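Local coordinates for 6-phosphogluconate dehydrogenase, NAD-binding (Geobacter metallireducens, PDB 3PEF), which probably reduces succinic semialdehyde to gamma-hydroxybutyrate with NADPH, as a member of the beta-hydroxyacid dehydrogenase family, at residues A[223-228]-A[282-286]. The protein carries 2 engineered substitutions. Residues are numbered along the deposited sequence.
Sequences IRDRNF and FKTYE. Engineered in segment 282-286: Y285 (natural residue Ile).
Helix 214-224 ends in segment 223-228. R226 has positive phi (56°) and closes a Schellman motif; R226 N bonds to I223 O at 2.8 Å. Segment 282-286, near the C-terminus, has helical phi/psi over 282-285, with Y285 N (an engineered residue) to F282 O at 3.0 Å. The closest CA pairs are I223-F282 (7.5 Å) and R226-K283 (8.9 Å). No hydrogen bond joins the segments.

Apolar contacts centre on F282 (chi1 t). I223 (chi1 m, chi2 t) lays CG2 over the F282 ring, 3.6 Å from the centroid and 7° off the normal, a CH-pi contact. F228 CZ reaches F282 CD2 at 4.4 Å. K283 CE packs against F228 CD2 at 3.7 Å, while K283 NZ forms a salt bridge with E276. R226 NH2 packs 3.4 Å from F282 CE2, a van der Waals contact.

One charged contact crosses the segments. R226 NH2 forms a long salt bridge with E286 OE2 at 3.7 Å. That oxygen lies over a guanidinium face, so only charge acts; E286 is poorly ordered. R226 also bridges E193 of helix 166-194, and F282 touches that helix.

F282 packs the Schellman-capped end of helix 214-224 against the C-terminal tail, within the all-helical C-terminal domain of this beta-hydroxyacid dehydrogenase.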
ATOM      1  N   ILE A 223       6.094  -3.099  24.249  1.00 26.63           N
ATOM      2  CA  ILE A 223       6.152  -1.830  23.550  1.00 28.73           C
ATOM      3  C   ILE A 223       6.066  -0.657  24.519  1.00 32.22           C
ATOM      4  O   ILE A 223       6.901   0.255  24.507  1.00 32.40           O
ATOM      5  CB  ILE A 223       5.023  -1.737  22.507  1.00 20.00           C
ATOM      6  CG1 ILE A 223       5.235  -2.769  21.398  1.00 20.00           C
ATOM      7  CG2 ILE A 223       4.948  -0.333  21.926  1.00 20.00           C
ATOM      8  CD1 ILE A 223       4.047  -2.928  20.477  1.00 20.00           C
ATOM      9  N   ARG A 224       5.059  -0.785  25.368  1.00 34.01           N
ATOM     10  CA  ARG A 224       4.951   0.256  26.380  1.00 44.01           C
ATOM     11  C   ARG A 224       6.256   0.418  27.163  1.00 43.45           C
ATOM     12  O   ARG A 224       6.657   1.533  27.477  1.00 40.31           O
ATOM     13  CB  ARG A 224       3.814  -0.067  27.349  1.00 41.06           C
ATOM     14  CG  ARG A 224       3.554   1.024  28.373  1.00 47.19           C
ATOM     15  CD  ARG A 224       2.836   0.461  29.573  1.00 45.86           C
ATOM     16  NE  ARG A 224       3.529  -0.731  30.054  1.00 53.62           N
ATOM     17  CZ  ARG A 224       2.954  -1.919  30.229  1.00 53.92           C
ATOM     18  NH1 ARG A 224       1.657  -2.077  29.978  1.00 49.00           N
ATOM     19  NH2 ARG A 224       3.676  -2.947  30.665  1.00 49.16           N
ATOM     20  N   ASP A 225       6.913  -0.701  27.468  1.00 44.14           N
ATOM     21  CA  ASP A 225       8.181  -0.699  28.214  1.00 39.33           C
ATOM     22  C   ASP A 225       9.408  -0.494  27.314  1.00 34.60           C
ATOM     23  O   ASP A 225      10.543  -0.411  27.798  1.00 33.62           O
ATOM     24  CB  ASP A 225       8.335  -2.015  28.986  1.00 38.06           C
ATOM     25  CG  ASP A 225       7.278  -2.187  30.060  1.00 44.32           C
ATOM     26  OD1 ASP A 225       6.680  -1.163  30.470  1.00 49.06           O
ATOM     27  OD2 ASP A 225       7.047  -3.344  30.491  1.00 44.87           O
ATOM     28  N   ARG A 226       9.186  -0.419  26.008  1.00 32.22           N
ATOM     29  CA  ARG A 226      10.284  -0.280  25.065  1.00 36.27           C
ATOM     30  C   ARG A 226      11.299  -1.418  25.237  1.00 35.09           C
ATOM     31  O   ARG A 226      12.503  -1.225  25.079  1.00 35.33           O
ATOM     32  CB  ARG A 226      10.972   1.083  25.239  1.00 47.43           C
ATOM     33  CG  ARG A 226      10.053   2.298  25.038  1.00 53.57           C
ATOM     34  CD  ARG A 226       9.823   2.629  23.559  1.00 60.93           C
ATOM     35  NE  ARG A 226       8.408   2.874  23.272  1.00 68.11           N
ATOM     36  CZ  ARG A 226       7.799   4.054  23.391  1.00 67.95           C
ATOM     37  NH1 ARG A 226       8.474   5.120  23.790  1.00 75.82           N
ATOM     38  NH2 ARG A 226       6.511   4.168  23.116  1.00 62.39           N
ATOM     39  N   ASN A 227      10.805  -2.606  25.562  1.00 27.88           N
ATOM     40  CA  ASN A 227      11.640  -3.806  25.620  1.00 27.19           C
ATOM     41  C   ASN A 227      11.428  -4.623  24.338  1.00 32.44           C
ATOM     42  O   ASN A 227      10.337  -5.146  24.093  1.00 26.04           O
ATOM     43  CB  ASN A 227      11.285  -4.628  26.868  1.00 27.32           C
ATOM     44  CG  ASN A 227      11.996  -5.972  26.916  1.00 34.25           C
ATOM     45  OD1 ASN A 227      12.826  -6.291  26.063  1.00 34.48           O
ATOM     46  ND2 ASN A 227      11.672  -6.765  27.924  1.00 34.30           N
ATOM     47  N   PHE A 228      12.464  -4.718  23.514  1.00 25.77           N
ATOM     48  CA  PHE A 228      12.339  -5.393  22.226  1.00 29.79           C
ATOM     49  C   PHE A 228      13.322  -6.550  22.111  1.00 31.80           C
ATOM     50  O   PHE A 228      13.789  -6.878  21.015  1.00 28.84           O
ATOM     51  CB  PHE A 228      12.542  -4.392  21.085  1.00 29.55           C
ATOM     52  CG  PHE A 228      11.515  -3.297  21.063  1.00 31.27           C
ATOM     53  CD1 PHE A 228      10.221  -3.555  20.631  1.00 31.73           C
ATOM     54  CD2 PHE A 228      11.838  -2.017  21.489  1.00 28.08           C
ATOM     55  CE1 PHE A 228       9.271  -2.560  20.617  1.00 32.57           C
ATOM     56  CE2 PHE A 228      10.893  -1.016  21.484  1.00 32.38           C
ATOM     57  CZ  PHE A 228       9.605  -1.285  21.039  1.00 27.67           C
ATOM     58  N   PHE A 282       7.384  -1.158  15.675  1.00 25.66           N
ATOM     59  CA  PHE A 282       6.806   0.025  16.318  1.00 25.21           C
ATOM     60  C   PHE A 282       7.721   1.250  16.283  1.00 29.97           C
ATOM     61  O   PHE A 282       7.247   2.388  16.213  1.00 26.44           O
ATOM     62  CB  PHE A 282       6.450  -0.263  17.777  1.00 24.16           C
ATOM     63  CG  PHE A 282       5.966   0.949  18.531  1.00 28.17           C
ATOM     64  CD1 PHE A 282       4.639   1.368  18.428  1.00 29.68           C
ATOM     65  CD2 PHE A 282       6.827   1.668  19.349  1.00 33.51           C
ATOM     66  CE1 PHE A 282       4.179   2.487  19.130  1.00 28.29           C
ATOM     67  CE2 PHE A 282       6.376   2.788  20.056  1.00 29.80           C
ATOM     68  CZ  PHE A 282       5.050   3.198  19.946  1.00 28.10           C
ATOM     69  N   LYS A 283       9.028   1.018  16.360  1.00 28.23           N
ATOM     70  CA  LYS A 283       9.991   2.118  16.457  1.00 29.28           C
ATOM     71  C   LYS A 283      10.153   2.903  15.161  1.00 31.66           C
ATOM     72  O   LYS A 283      10.623   4.038  15.174  1.00 34.03           O
ATOM     73  CB  LYS A 283      11.351   1.618  16.977  1.00 23.34           C
ATOM     74  CG  LYS A 283      11.328   1.287  18.456  1.00 22.02           C
ATOM     75  CD  LYS A 283      12.733   1.047  19.009  1.00 30.70           C
ATOM     76  CE  LYS A 283      13.303  -0.296  18.570  1.00 27.50           C
ATOM     77  NZ  LYS A 283      14.755  -0.391  18.903  1.00 29.42           N
ATOM     78  N   THR A 284       9.755   2.303  14.042  1.00 25.70           N
ATOM     79  CA  THR A 284       9.750   3.019  12.776  1.00 31.82           C
ATOM     80  C   THR A 284       8.549   3.966  12.694  1.00 40.06           C
ATOM     81  O   THR A 284       8.510   4.844  11.834  1.00 42.10           O
ATOM     82  CB  THR A 284       9.673   2.046  11.586  1.00 33.62           C
ATOM     83  OG1 THR A 284       8.389   1.407  11.577  1.00 36.84           O
ATOM     84  CG2 THR A 284      10.753   0.987  11.685  1.00 32.32           C
ATOM     85  N   TYR A 285       7.565   3.780  13.573  1.00 40.58           N
ATOM     86  CA  TYR A 285       6.338   4.587  13.516  1.00 42.69           C
ATOM     87  C   TYR A 285       6.419   5.851  14.363  1.00 53.86           C
ATOM     88  O   TYR A 285       5.510   6.685  14.337  1.00 49.13           O
ATOM     89  CB  TYR A 285       5.112   3.776  13.942  1.00 38.89           C
ATOM     90  CG  TYR A 285       4.617   2.786  12.913  1.00 40.71           C
ATOM     91  CD1 TYR A 285       4.365   3.180  11.603  1.00 49.56           C
ATOM     92  CD2 TYR A 285       4.382   1.462  13.255  1.00 38.85           C
ATOM     93  CE1 TYR A 285       3.906   2.273  10.657  1.00 50.58           C
ATOM     94  CE2 TYR A 285       3.922   0.550  12.327  1.00 42.10           C
ATOM     95  CZ  TYR A 285       3.686   0.956  11.027  1.00 55.75           C
ATOM     96  OH  TYR A 285       3.221   0.039  10.100  1.00 59.32           O
ATOM     97  N   GLU A 286       7.506   5.999  15.110  1.00 64.70           N
ATOM     98  CA  GLU A 286       7.638   7.148  15.994  1.00 76.39           C
ATOM     99  C   GLU A 286       9.064   7.713  16.071  1.00 86.74           C
ATOM    100  O   GLU A 286       9.673   7.753  17.144  1.00 93.24           O
ATOM    101  CB  GLU A 286       7.124   6.784  17.385  1.00 75.29           C
ATOM    102  CG  GLU A 286       7.780   5.559  17.965  1.00 74.42           C
ATOM    103  CD  GLU A 286       8.057   5.716  19.443  1.00 81.22           C
ATOM    104  OE1 GLU A 286       9.150   5.297  19.888  1.00 83.52           O
ATOM    105  OE2 GLU A 286       7.188   6.272  20.152  1.00 79.71           O
TER